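Local coordinates for D-alanyl-D-alanine carboxypeptidase (Penicillin binding protein) family protein (Francisella tularensis subsp. tularensis, PDB 6OSU), which probably removes the terminal D-alanine from peptidoglycan precursors as a penicillin-binding serine carboxypeptidase of the cell wall, at residues L386-I390 with N420-K424; Q354-S360 with V415-V421; D216-P222 with K247-F252; M103-A109 with W204-Q209; I33-A37 with E316-L320. All coordinates share one frame; numbering follows the deposited sequence.

Contact 1: L386-I390 with N420-K424; sequences LNAPI and NVSQK
The carbonyl oxygen of Ile390 is approached by two groups of 420-424. The N-H of Val421 gives it a weak hydrogen bond, Val421 N to Ile390 O 3.3 Å, and the CA-H of Asn420 comes in beside it, Asn420 CA to Ile390 O 3.5 Å. The return bond from Ile390 N to Val421 O is likewise weak at 3.4 Å, so the pair forms a single antiparallel hydrogen-bonded bridge between two otherwise irregular segments. Pro389, which follows a cis peptide bond, turns its CA-H to the acceptor of that return bond, with CA 3.4 Å from Val421 O. The amide oxygen of Asn420 faces Ile390 O acceptor to acceptor, and takes its hydrogen bond from Thr392 N instead.

Beyond the backbone, Ile390 and Val421 lie side by side and point the same way. Val421 puts CG2 in the crowded position between its backbone N and carbonyl carbon (chi1 -77° for CG1), and this methyl rests against CB, CG1 and CD1 of Ile390, with CG2 to CB 3.5 Å. Gln423 bends at chi2 (-90°), and its OE1 comes 3.9 Å from Pro389 CD, while Ala388 CB sits 3.8 Å from Gln423 CA. With two long backbone bonds and a patch of methyl contacts, the tail of the penicillin-binding protein 5 C-terminal domain relies here more on fit than on strong polar bonding.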
# COMPACT_ATOMS: atom_id res chain seq x y z
N LEU A 386 39.52 2.83 -17.28
CA LEU A 386 39.44 4.28 -17.28
C LEU A 386 40.85 4.86 -17.35
O LEU A 386 41.68 4.60 -16.47
CB LEU A 386 38.71 4.79 -16.04
CG LEU A 386 38.46 6.30 -15.99
CD1 LEU A 386 37.55 6.71 -17.13
CD2 LEU A 386 37.88 6.71 -14.65
N ASN A 387 41.11 5.65 -18.39
CA ASN A 387 42.38 6.35 -18.52
C ASN A 387 42.11 7.77 -18.99
O ASN A 387 41.05 8.07 -19.55
CB ASN A 387 43.34 5.64 -19.49
CG ASN A 387 42.61 4.96 -20.64
OD1 ASN A 387 42.06 5.62 -21.51
ND2 ASN A 387 42.63 3.63 -20.65
N ALA A 388 43.07 8.65 -18.74
CA ALA A 388 42.95 10.03 -19.18
C ALA A 388 43.09 10.10 -20.70
O ALA A 388 43.83 9.31 -21.30
CB ALA A 388 44.01 10.90 -18.51
N PRO A 389 42.41 11.06 -21.35
CA PRO A 389 41.59 12.14 -20.78
C PRO A 389 40.16 11.74 -20.40
O PRO A 389 39.60 10.80 -20.96
CB PRO A 389 41.57 13.17 -21.91
CG PRO A 389 41.62 12.34 -23.14
CD PRO A 389 42.51 11.17 -22.82
N ILE A 390 39.60 12.48 -19.45
CA ILE A 390 38.20 12.35 -19.03
C ILE A 390 37.60 13.74 -18.99
O ILE A 390 38.23 14.67 -18.47
CB ILE A 390 38.07 11.66 -17.66
CG1 ILE A 390 38.79 10.31 -17.65
CG2 ILE A 390 36.60 11.50 -17.28
CD1 ILE A 390 39.13 9.81 -16.27
N ASN A 420 38.12 17.62 -14.87
CA ASN A 420 38.82 17.19 -16.07
C ASN A 420 40.19 16.66 -15.67
O ASN A 420 40.81 17.19 -14.74
CB ASN A 420 38.97 18.34 -17.08
CG ASN A 420 37.72 18.59 -17.88
OD1 ASN A 420 37.15 17.68 -18.46
ND2 ASN A 420 37.27 19.85 -17.91
N VAL A 421 40.65 15.62 -16.36
CA VAL A 421 42.01 15.11 -16.19
C VAL A 421 42.69 15.10 -17.55
O VAL A 421 42.10 14.67 -18.54
CB VAL A 421 42.03 13.71 -15.55
CG1 VAL A 421 41.78 13.82 -14.06
CG2 VAL A 421 41.00 12.82 -16.21
N SER A 422 43.92 15.58 -17.58
CA SER A 422 44.70 15.73 -18.81
C SER A 422 45.71 14.60 -18.90
O SER A 422 46.40 14.30 -17.93
CB SER A 422 45.41 17.09 -18.83
OG SER A 422 44.55 18.10 -18.35
N GLN A 423 45.78 13.97 -20.07
CA GLN A 423 46.73 12.88 -20.25
C GLN A 423 48.13 13.45 -20.43
O GLN A 423 48.32 14.59 -20.84
CB GLN A 423 46.35 12.01 -21.44
CG GLN A 423 46.83 12.52 -22.79
CD GLN A 423 45.82 13.43 -23.47
OE1 GLN A 423 45.35 13.14 -24.56
NE2 GLN A 423 45.49 14.54 -22.82
N LYS A 424 49.13 12.63 -20.09
CA LYS A 424 50.52 13.05 -20.19
C LYS A 424 51.07 12.76 -21.59
O LYS A 424 50.51 13.22 -22.59
CB LYS A 424 51.38 12.34 -19.14
CG LYS A 424 51.63 10.86 -19.41
CD LYS A 424 51.59 10.05 -18.12
CE LYS A 424 52.17 10.83 -16.95
NZ LYS A 424 52.27 10.00 -15.71

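Contact 2: Q354-S360 with V415-V421; sequences QKLTVAS and VVAMNNV
Asn419 reaches across to strand 355-359 with CB, CG and OD1. CB lies 3.7 Å from Lys355 O and also brushes Leu356 CD1. CG sits beside its own backbone N, anti to the carbonyl carbon (chi1 -75°), which carries the amide over to Thr357. At the tip, OD1 accepts from the backbone, Thr357 N to Asn419 OD1 2.7 Å, the donor lying in the carbonyl plane on a lone pair although the N-H is bent to 131°. The hydroxyl of Thr357 is hydrogen-bonded to that of Thr341.

One residue earlier, Met418 N gives Thr357 O a hydrogen bond of 2.8 Å. The Met418 side chain folds back, bent at chi2 and chi3, to lay SD 3.9 Å from Ala359 CB. Ala359 and Val416 exchange two backbone bonds, Val416 N to Ala359 O being 3.0 Å. Val415 and Val358 cross at about a right angle, with Val415 CG2 3.6 Å from Val358 CB. At the far end Gln354 lays its amide across Val421, its OE1 accepting from Ser422 N. Antiparallel pairing of neighbouring strands 355-359 and 409-417, continued past the end of the latter by Met418 N and the Asn419 side chain, belongs to the beta sheet of the penicillin-binding protein 5 C-terminal domain.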
# COMPACT_ATOMS: atom_id res chain seq x y z
N GLN A 354 46.61 16.61 -10.89
CA GLN A 354 45.18 16.85 -10.80
C GLN A 354 44.48 15.85 -9.87
O GLN A 354 45.02 14.81 -9.49
CB GLN A 354 44.57 16.82 -12.19
CG GLN A 354 45.28 15.90 -13.16
CD GLN A 354 44.90 16.17 -14.60
OE1 GLN A 354 45.27 15.42 -15.51
NE2 GLN A 354 44.17 17.26 -14.83
N LYS A 355 43.26 16.22 -9.49
CA LYS A 355 42.36 15.38 -8.70
C LYS A 355 41.03 15.25 -9.42
O LYS A 355 40.68 16.08 -10.27
CB LYS A 355 42.14 15.95 -7.29
CG LYS A 355 43.13 15.46 -6.24
CD LYS A 355 43.79 16.62 -5.51
CE LYS A 355 42.77 17.64 -5.01
NZ LYS A 355 41.78 17.06 -4.06
N LEU A 356 40.28 14.21 -9.08
CA LEU A 356 39.01 13.90 -9.74
C LEU A 356 37.88 13.88 -8.72
O LEU A 356 37.94 13.12 -7.74
CB LEU A 356 39.08 12.56 -10.47
CG LEU A 356 37.79 12.10 -11.15
CD1 LEU A 356 37.38 13.07 -12.25
CD2 LEU A 356 37.93 10.69 -11.70
N THR A 357 36.85 14.70 -8.95
CA THR A 357 35.63 14.69 -8.16
C THR A 357 34.50 14.09 -8.99
O THR A 357 34.37 14.40 -10.18
CB THR A 357 35.25 16.10 -7.70
OG1 THR A 357 36.26 16.61 -6.82
CG2 THR A 357 33.91 16.09 -6.97
N VAL A 358 33.70 13.23 -8.36
CA VAL A 358 32.57 12.59 -9.01
C VAL A 358 31.32 12.83 -8.18
O VAL A 358 31.39 13.09 -6.97
CB VAL A 358 32.80 11.08 -9.22
CG1 VAL A 358 34.04 10.84 -10.07
CG2 VAL A 358 32.93 10.37 -7.88
N ALA A 359 30.17 12.74 -8.84
CA ALA A 359 28.88 12.94 -8.18
C ALA A 359 27.78 12.43 -9.10
O ALA A 359 27.98 12.26 -10.31
CB ALA A 359 28.64 14.42 -7.83
N SER A 360 26.62 12.16 -8.51
CA SER A 360 25.41 11.79 -9.23
C SER A 360 24.28 12.73 -8.83
O SER A 360 24.19 13.17 -7.68
CB SER A 360 25.02 10.34 -8.94
OG SER A 360 23.70 10.06 -9.40
N VAL A 415 28.03 7.12 -11.51
CA VAL A 415 28.57 8.40 -11.08
C VAL A 415 29.29 9.05 -12.26
O VAL A 415 29.82 8.37 -13.14
CB VAL A 415 29.51 8.23 -9.86
CG1 VAL A 415 30.90 7.77 -10.29
CG2 VAL A 415 29.56 9.50 -9.05
N VAL A 416 29.30 10.38 -12.26
CA VAL A 416 29.75 11.14 -13.41
C VAL A 416 30.87 12.08 -12.98
O VAL A 416 30.98 12.45 -11.80
CB VAL A 416 28.58 11.92 -14.06
CG1 VAL A 416 28.51 13.35 -13.53
CG2 VAL A 416 28.69 11.89 -15.57
N ALA A 417 31.71 12.46 -13.94
CA ALA A 417 32.88 13.28 -13.65
C ALA A 417 32.49 14.74 -13.50
O ALA A 417 31.73 15.29 -14.31
CB ALA A 417 33.93 13.12 -14.75
N MET A 418 33.01 15.38 -12.45
CA MET A 418 32.84 16.81 -12.24
C MET A 418 34.11 17.60 -12.51
O MET A 418 34.06 18.84 -12.50
CB MET A 418 32.36 17.08 -10.81
CG MET A 418 31.17 16.24 -10.36
SD MET A 418 29.58 17.09 -10.47
CE MET A 418 29.00 16.57 -12.08
N ASN A 419 35.23 16.93 -12.75
CA ASN A 419 36.51 17.56 -13.08
C ASN A 419 36.95 17.13 -14.48
O ASN A 419 36.26 16.37 -15.17
CB ASN A 419 37.60 17.20 -12.07
CG ASN A 419 37.44 17.92 -10.76
OD1 ASN A 419 37.25 17.30 -9.71
ND2 ASN A 419 37.55 19.25 -10.79
N ASN A 420 38.12 17.62 -14.87
CA ASN A 420 38.82 17.19 -16.07
C ASN A 420 40.19 16.66 -15.67
O ASN A 420 40.81 17.19 -14.74
CB ASN A 420 38.97 18.34 -17.08
CG ASN A 420 37.72 18.59 -17.88
OD1 ASN A 420 37.15 17.68 -18.46
ND2 ASN A 420 37.27 19.85 -17.91
N VAL A 421 40.65 15.62 -16.36
CA VAL A 421 42.01 15.11 -16.19
C VAL A 421 42.69 15.10 -17.55
O VAL A 421 42.10 14.67 -18.54
CB VAL A 421 42.03 13.71 -15.55
CG1 VAL A 421 41.78 13.82 -14.06
CG2 VAL A 421 41.00 12.82 -16.21

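Contact 3: D216-P222 with K247-F252; sequences DRKQCLP and KCNKLF
Cys220 and Cys248 join helices 214-220 and 242-251 by a disulfide, SG to SG 2.0 Å, and the other side chains gather round it in an aromatic group and a polar one. Each sulfur is anti to its own carbonyl carbon, beside the backbone N, and the C-S-S-C torsion of -88° is the relaxed one for such a bridge. The short helical segments run at 127° to each other with axes 10.4 Å apart, so side chains rather than backbones fill the space between them.

In the aromatic group, Pro222 crosses Phe252 obliquely and puts CG over its face. That CG stands 3.3 Å from the centroid of the Phe252 ring and only 5° off the ring normal, a tight CH-pi contact over the middle of the face. At the rim of the same ring, CE2 lies 4.0 Å from Asp216 O, while Arg217 crosses near CZ at about a right angle and leads its guanidinium away. The ring of Phe258 also meets Phe252.

In the polar group Lys247, extended beyond CG, crosses both acidic and amide partners at about a right angle. Its NZ donates to Gln219, NZ to OE1 3.0 Å, and makes a long salt bridge to Asp216, NZ to OD2 3.6 Å. Separately, Leu251 CD1 packs 3.8 Å from Asp216 CG. One covalent link thus fixes the spacing of the two helix ends, while a CH-pi contact of the proline with the ring and a lysine shared between an amide and a carboxylate probably limit how far they can twist about it.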
# COMPACT_ATOMS: atom_id res chain seq x y z
N ASP A 216 -21.55 8.59 16.41
CA ASP A 216 -22.92 8.94 16.75
C ASP A 216 -23.69 7.74 17.28
O ASP A 216 -24.62 7.91 18.08
CB ASP A 216 -23.65 9.54 15.54
CG ASP A 216 -23.32 11.00 15.32
OD1 ASP A 216 -22.96 11.36 14.18
OD2 ASP A 216 -23.41 11.78 16.29
N ARG A 217 -23.33 6.53 16.85
CA ARG A 217 -24.00 5.35 17.37
C ARG A 217 -23.60 5.08 18.81
O ARG A 217 -24.45 4.76 19.65
CB ARG A 217 -23.70 4.13 16.50
CG ARG A 217 -24.53 2.92 16.88
CD ARG A 217 -23.84 1.61 16.54
NE ARG A 217 -24.66 0.46 16.93
CZ ARG A 217 -24.28 -0.80 16.81
NH1 ARG A 217 -25.10 -1.78 17.19
NH2 ARG A 217 -23.08 -1.10 16.33
N LYS A 218 -22.30 5.21 19.12
CA LYS A 218 -21.84 4.96 20.48
C LYS A 218 -22.35 6.00 21.47
O LYS A 218 -22.39 5.72 22.67
CB LYS A 218 -20.31 4.90 20.51
CG LYS A 218 -19.72 3.69 19.79
CD LYS A 218 -18.21 3.80 19.66
CE LYS A 218 -17.62 2.72 18.75
NZ LYS A 218 -17.35 1.44 19.46
N GLN A 219 -22.73 7.19 21.00
CA GLN A 219 -23.36 8.17 21.88
C GLN A 219 -24.77 7.74 22.26
O GLN A 219 -25.14 7.77 23.44
CB GLN A 219 -23.39 9.54 21.21
CG GLN A 219 -22.04 10.17 20.95
CD GLN A 219 -22.17 11.54 20.33
OE1 GLN A 219 -23.18 12.22 20.50
NE2 GLN A 219 -21.14 11.97 19.61
N CYS A 220 -25.57 7.35 21.27
CA CYS A 220 -26.96 7.00 21.53
C CYS A 220 -27.11 5.54 21.95
O CYS A 220 -27.93 5.22 22.82
CB CYS A 220 -27.81 7.28 20.29
SG CYS A 220 -27.71 8.97 19.69
N LEU A 221 -26.32 4.65 21.34
CA LEU A 221 -26.44 3.21 21.51
C LEU A 221 -27.87 2.77 21.21
O LEU A 221 -28.59 2.36 22.12
CB LEU A 221 -26.02 2.78 22.92
CG LEU A 221 -24.53 2.88 23.24
CD1 LEU A 221 -24.30 2.89 24.74
CD2 LEU A 221 -23.77 1.74 22.59
N PRO A 222 -28.32 2.86 19.96
CA PRO A 222 -29.71 2.51 19.65
C PRO A 222 -29.97 1.03 19.82
O PRO A 222 -29.05 0.20 19.86
CB PRO A 222 -29.86 2.93 18.18
CG PRO A 222 -28.68 3.80 17.88
CD PRO A 222 -27.58 3.29 18.76
N LYS A 247 -31.28 14.50 18.67
CA LYS A 247 -30.37 14.11 17.59
C LYS A 247 -30.27 12.59 17.49
O LYS A 247 -30.06 12.06 16.40
CB LYS A 247 -29.00 14.74 17.80
CG LYS A 247 -27.93 13.84 18.40
CD LYS A 247 -26.55 14.37 18.06
CE LYS A 247 -25.49 13.78 18.97
NZ LYS A 247 -24.15 14.40 18.72
N CYS A 248 -30.45 11.88 18.61
CA CYS A 248 -30.63 10.44 18.54
C CYS A 248 -31.92 10.07 17.82
O CYS A 248 -31.98 9.05 17.13
CB CYS A 248 -30.61 9.82 19.94
SG CYS A 248 -29.05 9.99 20.84
N ASN A 249 -32.95 10.90 17.96
CA ASN A 249 -34.23 10.60 17.33
C ASN A 249 -34.21 10.88 15.83
O ASN A 249 -34.92 10.21 15.07
CB ASN A 249 -35.35 11.40 18.00
CG ASN A 249 -35.76 10.81 19.34
OD1 ASN A 249 -35.60 11.45 20.38
ND2 ASN A 249 -36.31 9.60 19.31
N LYS A 250 -33.41 11.86 15.40
CA LYS A 250 -33.32 12.17 13.97
C LYS A 250 -32.39 11.20 13.24
O LYS A 250 -32.70 10.79 12.11
CB LYS A 250 -32.84 13.61 13.78
CG LYS A 250 -32.76 14.04 12.32
CD LYS A 250 -31.96 15.33 12.16
CE LYS A 250 -32.67 16.51 12.82
NZ LYS A 250 -33.78 17.03 11.98
N LEU A 251 -31.26 10.85 13.85
CA LEU A 251 -30.32 9.94 13.21
C LEU A 251 -30.79 8.49 13.26
O LEU A 251 -30.51 7.72 12.33
CB LEU A 251 -28.94 10.06 13.87
CG LEU A 251 -28.27 11.42 13.79
CD1 LEU A 251 -27.00 11.45 14.64
CD2 LEU A 251 -27.96 11.78 12.35
N PHE A 252 -31.51 8.11 14.31
CA PHE A 252 -32.06 6.77 14.46
C PHE A 252 -33.55 6.90 14.74
O PHE A 252 -33.98 6.82 15.90
CB PHE A 252 -31.36 5.99 15.58
CG PHE A 252 -29.88 5.84 15.38
CD1 PHE A 252 -29.37 4.82 14.60
CD2 PHE A 252 -29.00 6.72 15.99
CE1 PHE A 252 -28.00 4.68 14.43
CE2 PHE A 252 -27.64 6.58 15.83
CZ PHE A 252 -27.14 5.56 15.04

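Contact 4: M103-A109 with W204-Q209; sequences MYVKAGA and WNATKQ
Hydrogen bonds carry most of this contact, and Tyr104 O takes two of them. Gln209 NE2 reaches it at 3.1 Å with a nearly straight N-H (174°), in the carbonyl plane and on a lone pair. Trp204 NE1 reaches the same oxygen at 3.1 Å from above that plane. The other end of the Gln209 amide accepts from the backbone, Lys106 N to Gln209 OE1 2.8 Å, so the side chain, bent at chi2 (-78°), is clasped by the loop at both atoms. Ala206 O also has two donors, on opposite faces of its plane: Gln209 NE2 and the ammonium of Lys106, NZ to Ala206 O 2.9 Å.

Apolar contacts centre on the indole. Met103 CE stands over the six-membered ring of Trp204, 3.7 Å from its centroid, with the sulfur higher above the same face in a Met-aromatic contact. Val105 CG1 packs against Trp204 CZ2 at 3.8 Å.

Within the loop, Lys106 to Ala109 form a type II turn with Gly108 at its positive-phi position. Asp127 receives Met103 N, and the Met103 side chain lies about 9 Å from those of Ser124 and Lys67, placing this packing near the predicted active site of an SxxK penicillin-binding enzyme.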
# COMPACT_ATOMS: atom_id res chain seq x y z
N MET A 103 -24.07 -3.43 0.36
CA MET A 103 -24.35 -2.39 1.34
C MET A 103 -25.84 -2.06 1.39
O MET A 103 -26.25 -1.26 2.24
CB MET A 103 -23.54 -1.12 1.03
CG MET A 103 -24.13 -0.22 -0.04
SD MET A 103 -23.24 1.35 -0.15
CE MET A 103 -23.52 2.01 1.50
N TYR A 104 -26.63 -2.66 0.50
CA TYR A 104 -28.09 -2.59 0.50
C TYR A 104 -28.59 -1.22 0.07
O TYR A 104 -29.37 -0.57 0.78
CB TYR A 104 -28.66 -3.01 1.87
CG TYR A 104 -28.28 -4.43 2.22
CD1 TYR A 104 -29.05 -5.50 1.78
CD2 TYR A 104 -27.13 -4.70 2.95
CE1 TYR A 104 -28.69 -6.80 2.08
CE2 TYR A 104 -26.76 -6.00 3.25
CZ TYR A 104 -27.55 -7.05 2.81
OH TYR A 104 -27.20 -8.35 3.11
N VAL A 105 -28.15 -0.78 -1.10
CA VAL A 105 -28.72 0.38 -1.77
C VAL A 105 -29.92 -0.06 -2.60
O VAL A 105 -29.90 -1.14 -3.20
CB VAL A 105 -27.66 1.09 -2.64
CG1 VAL A 105 -26.64 1.81 -1.77
CG2 VAL A 105 -26.98 0.10 -3.57
N LYS A 106 -30.96 0.76 -2.61
CA LYS A 106 -32.20 0.43 -3.30
C LYS A 106 -32.22 1.01 -4.70
O LYS A 106 -31.63 2.07 -4.96
CB LYS A 106 -33.41 0.94 -2.52
CG LYS A 106 -33.61 0.32 -1.15
CD LYS A 106 -34.75 1.01 -0.42
CE LYS A 106 -35.28 0.17 0.74
NZ LYS A 106 -34.23 -0.09 1.77
N ALA A 107 -32.91 0.32 -5.61
CA ALA A 107 -33.06 0.82 -6.96
C ALA A 107 -33.92 2.08 -6.98
O ALA A 107 -34.94 2.17 -6.28
CB ALA A 107 -33.69 -0.25 -7.85
N GLY A 108 -33.50 3.06 -7.78
CA GLY A 108 -34.21 4.32 -7.87
C GLY A 108 -33.81 5.36 -6.85
O GLY A 108 -34.24 6.52 -6.96
N ALA A 109 -33.02 4.99 -5.85
CA ALA A 109 -32.54 5.93 -4.85
C ALA A 109 -31.28 6.64 -5.33
O ALA A 109 -30.57 6.17 -6.22
CB ALA A 109 -32.27 5.21 -3.53
N TRP A 204 -25.62 1.79 8.47
CA TRP A 204 -26.32 2.15 7.24
C TRP A 204 -27.82 2.16 7.47
O TRP A 204 -28.41 1.13 7.83
CB TRP A 204 -25.94 1.17 6.12
CG TRP A 204 -26.72 1.31 4.85
CD1 TRP A 204 -27.66 0.45 4.36
CD2 TRP A 204 -26.60 2.37 3.88
NE1 TRP A 204 -28.14 0.91 3.16
CE2 TRP A 204 -27.51 2.08 2.84
CE3 TRP A 204 -25.83 3.53 3.80
CZ2 TRP A 204 -27.67 2.91 1.74
CZ3 TRP A 204 -25.98 4.35 2.70
CH2 TRP A 204 -26.90 4.04 1.68
N ASN A 205 -28.44 3.32 7.27
CA ASN A 205 -29.90 3.46 7.34
C ASN A 205 -30.46 3.11 5.97
O ASN A 205 -30.43 3.93 5.04
CB ASN A 205 -30.29 4.87 7.75
CG ASN A 205 -31.78 5.01 8.06
OD1 ASN A 205 -32.60 4.23 7.57
ND2 ASN A 205 -32.13 5.99 8.88
N ALA A 206 -30.97 1.88 5.83
CA ALA A 206 -31.49 1.45 4.54
C ALA A 206 -32.80 2.16 4.19
O ALA A 206 -33.14 2.28 3.01
CB ALA A 206 -31.69 -0.06 4.53
N THR A 207 -33.53 2.64 5.19
CA THR A 207 -34.78 3.34 4.92
C THR A 207 -34.52 4.69 4.24
O THR A 207 -35.06 4.96 3.16
CB THR A 207 -35.58 3.54 6.21
OG1 THR A 207 -36.04 2.26 6.69
CG2 THR A 207 -36.78 4.45 5.97
N LYS A 208 -33.70 5.53 4.86
CA LYS A 208 -33.34 6.82 4.29
C LYS A 208 -32.27 6.72 3.22
O LYS A 208 -32.04 7.70 2.50
CB LYS A 208 -32.87 7.77 5.39
CG LYS A 208 -33.99 8.51 6.12
CD LYS A 208 -33.62 8.73 7.58
CE LYS A 208 -34.37 9.91 8.18
NZ LYS A 208 -33.55 11.16 8.11
N GLN A 209 -31.60 5.57 3.10
CA GLN A 209 -30.46 5.39 2.20
C GLN A 209 -29.37 6.42 2.52
O GLN A 209 -28.98 7.25 1.69
CB GLN A 209 -30.90 5.47 0.73
CG GLN A 209 -31.76 4.29 0.28
CD GLN A 209 -30.94 3.05 0.02
OE1 GLN A 209 -30.29 2.93 -1.02
NE2 GLN A 209 -30.97 2.10 0.95

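Contact 5: I33-A37 with E316-L320; sequences IELDA and ESAKL
Ile33 lays its side chain against Lys319 and Leu320 of the helix. CG1 is anti to the backbone N (chi1 -164°), and from there CD1 reaches the aliphatic part of Lys319, CD1 to CG 3.6 Å. The other branch, CG2, meets Leu320 CD2 at 3.8 Å.

After Glu34, whose CB points away, Leu35 turns back in. Its two methyls part: CD1 settles between Glu316 CB and the branch of Leu320, with CD1 to Leu320 CG 3.8 Å, and CD2 slides along Lys319, 3.8 Å from its CE. Leu320 in turn rests on Trp40 and Thr42 of strand 39-44 and Val304 of strand 298-307. This is how helix 310-327 packs on the five-stranded antiparallel sheet of the penicillin-binding fold, with the segment entering strand 39-44 lying against its flank.

Asp36 meets Glu316 through two carboxylates whose planes are 70° apart. Asp36 OD1 is 2.7 Å from Glu316 OE2, near enough that one acid probably keeps a proton, while Asp36 OD2 has its salt bridge to Lys312. Ala37 closes the segment. Glu316, extended beyond CG (chi2 175°), lies alongside Leu35 in the opposite direction and brings OE1 to the backbone, where Ala37 N donates a weak hydrogen bond of 3.2 Å. The same oxygen lies 3.3 Å from Leu35 CB.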
# COMPACT_ATOMS: atom_id res chain seq x y z
N ILE A 33 11.63 -15.22 5.20
CA ILE A 33 10.39 -15.63 5.84
C ILE A 33 9.74 -16.75 5.04
O ILE A 33 9.89 -16.85 3.82
CB ILE A 33 9.46 -14.41 5.99
CG1 ILE A 33 8.33 -14.70 6.98
CG2 ILE A 33 8.91 -13.99 4.63
CD1 ILE A 33 8.69 -14.40 8.41
N GLU A 34 9.00 -17.61 5.75
CA GLU A 34 8.30 -18.73 5.12
C GLU A 34 6.84 -18.70 5.52
O GLU A 34 6.51 -18.78 6.71
CB GLU A 34 8.93 -20.07 5.52
CG GLU A 34 10.07 -20.53 4.63
CD GLU A 34 10.30 -22.03 4.72
OE1 GLU A 34 9.33 -22.78 4.96
OE2 GLU A 34 11.46 -22.47 4.56
N LEU A 35 5.96 -18.59 4.53
CA LEU A 35 4.53 -18.78 4.68
C LEU A 35 4.08 -19.84 3.70
O LEU A 35 4.80 -20.20 2.76
CB LEU A 35 3.76 -17.47 4.44
CG LEU A 35 4.38 -16.16 4.94
CD1 LEU A 35 3.54 -14.98 4.49
CD2 LEU A 35 4.53 -16.16 6.46
N ASP A 36 2.87 -20.36 3.90
CA ASP A 36 2.29 -21.30 2.94
C ASP A 36 1.34 -20.62 1.97
O ASP A 36 0.62 -21.31 1.24
CB ASP A 36 1.60 -22.46 3.67
CG ASP A 36 0.50 -22.01 4.61
OD1 ASP A 36 -0.14 -20.96 4.36
OD2 ASP A 36 0.27 -22.72 5.62
N ALA A 37 1.31 -19.29 1.95
CA ALA A 37 0.59 -18.58 0.90
C ALA A 37 1.28 -18.82 -0.44
O ALA A 37 2.51 -18.77 -0.52
CB ALA A 37 0.52 -17.09 1.20
N GLU A 316 -0.72 -14.54 8.34
CA GLU A 316 0.48 -14.44 7.51
C GLU A 316 0.76 -13.00 7.10
O GLU A 316 1.92 -12.62 6.94
CB GLU A 316 0.34 -15.35 6.30
CG GLU A 316 0.23 -16.83 6.67
CD GLU A 316 -0.04 -17.72 5.48
OE1 GLU A 316 0.51 -17.46 4.40
OE2 GLU A 316 -0.82 -18.69 5.63
N SER A 317 -0.29 -12.18 6.92
CA SER A 317 -0.06 -10.77 6.63
C SER A 317 0.56 -10.06 7.82
O SER A 317 1.47 -9.24 7.65
CB SER A 317 -1.37 -10.09 6.23
OG SER A 317 -1.83 -10.57 4.98
N ALA A 318 0.08 -10.34 9.03
CA ALA A 318 0.65 -9.70 10.21
C ALA A 318 2.11 -10.09 10.39
O ALA A 318 2.93 -9.26 10.81
CB ALA A 318 -0.16 -10.07 11.45
N LYS A 319 2.45 -11.34 10.08
CA LYS A 319 3.85 -11.77 10.17
C LYS A 319 4.73 -10.95 9.23
O LYS A 319 5.83 -10.54 9.61
CB LYS A 319 3.96 -13.26 9.86
CG LYS A 319 5.38 -13.73 9.62
CD LYS A 319 5.81 -14.78 10.64
CE LYS A 319 5.59 -16.19 10.12
NZ LYS A 319 5.90 -17.21 11.15
N LEU A 320 4.26 -10.70 8.01
CA LEU A 320 5.05 -9.93 7.05
C LEU A 320 5.21 -8.48 7.51
O LEU A 320 6.32 -7.93 7.48
CB LEU A 320 4.41 -9.98 5.67
CG LEU A 320 4.38 -11.33 4.96
CD1 LEU A 320 3.61 -11.21 3.65
CD2 LEU A 320 5.78 -11.85 4.71

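How the contacts relate
Contacts 1 and 2 share Asn420 and Val421 and sit 11 Å apart, centre to centre, in the C-terminal domain, where the tail runs on from strand 409-417. Contacts 3 and 4 form a second group 19 Å apart, touching by packing only, on the opposite side of the molecule; centres of contacts 2 and 4 are about 68 Å apart. Contact 5 lies between the groups, 46 Å from contact 2 and 39 Å from contact 4. It joins residues 33-37 to 316-320, and contacts 4 and then 3 both open and close between those segments, so it draws the ends of the catalytic part together before the chain enters the C-terminal domain.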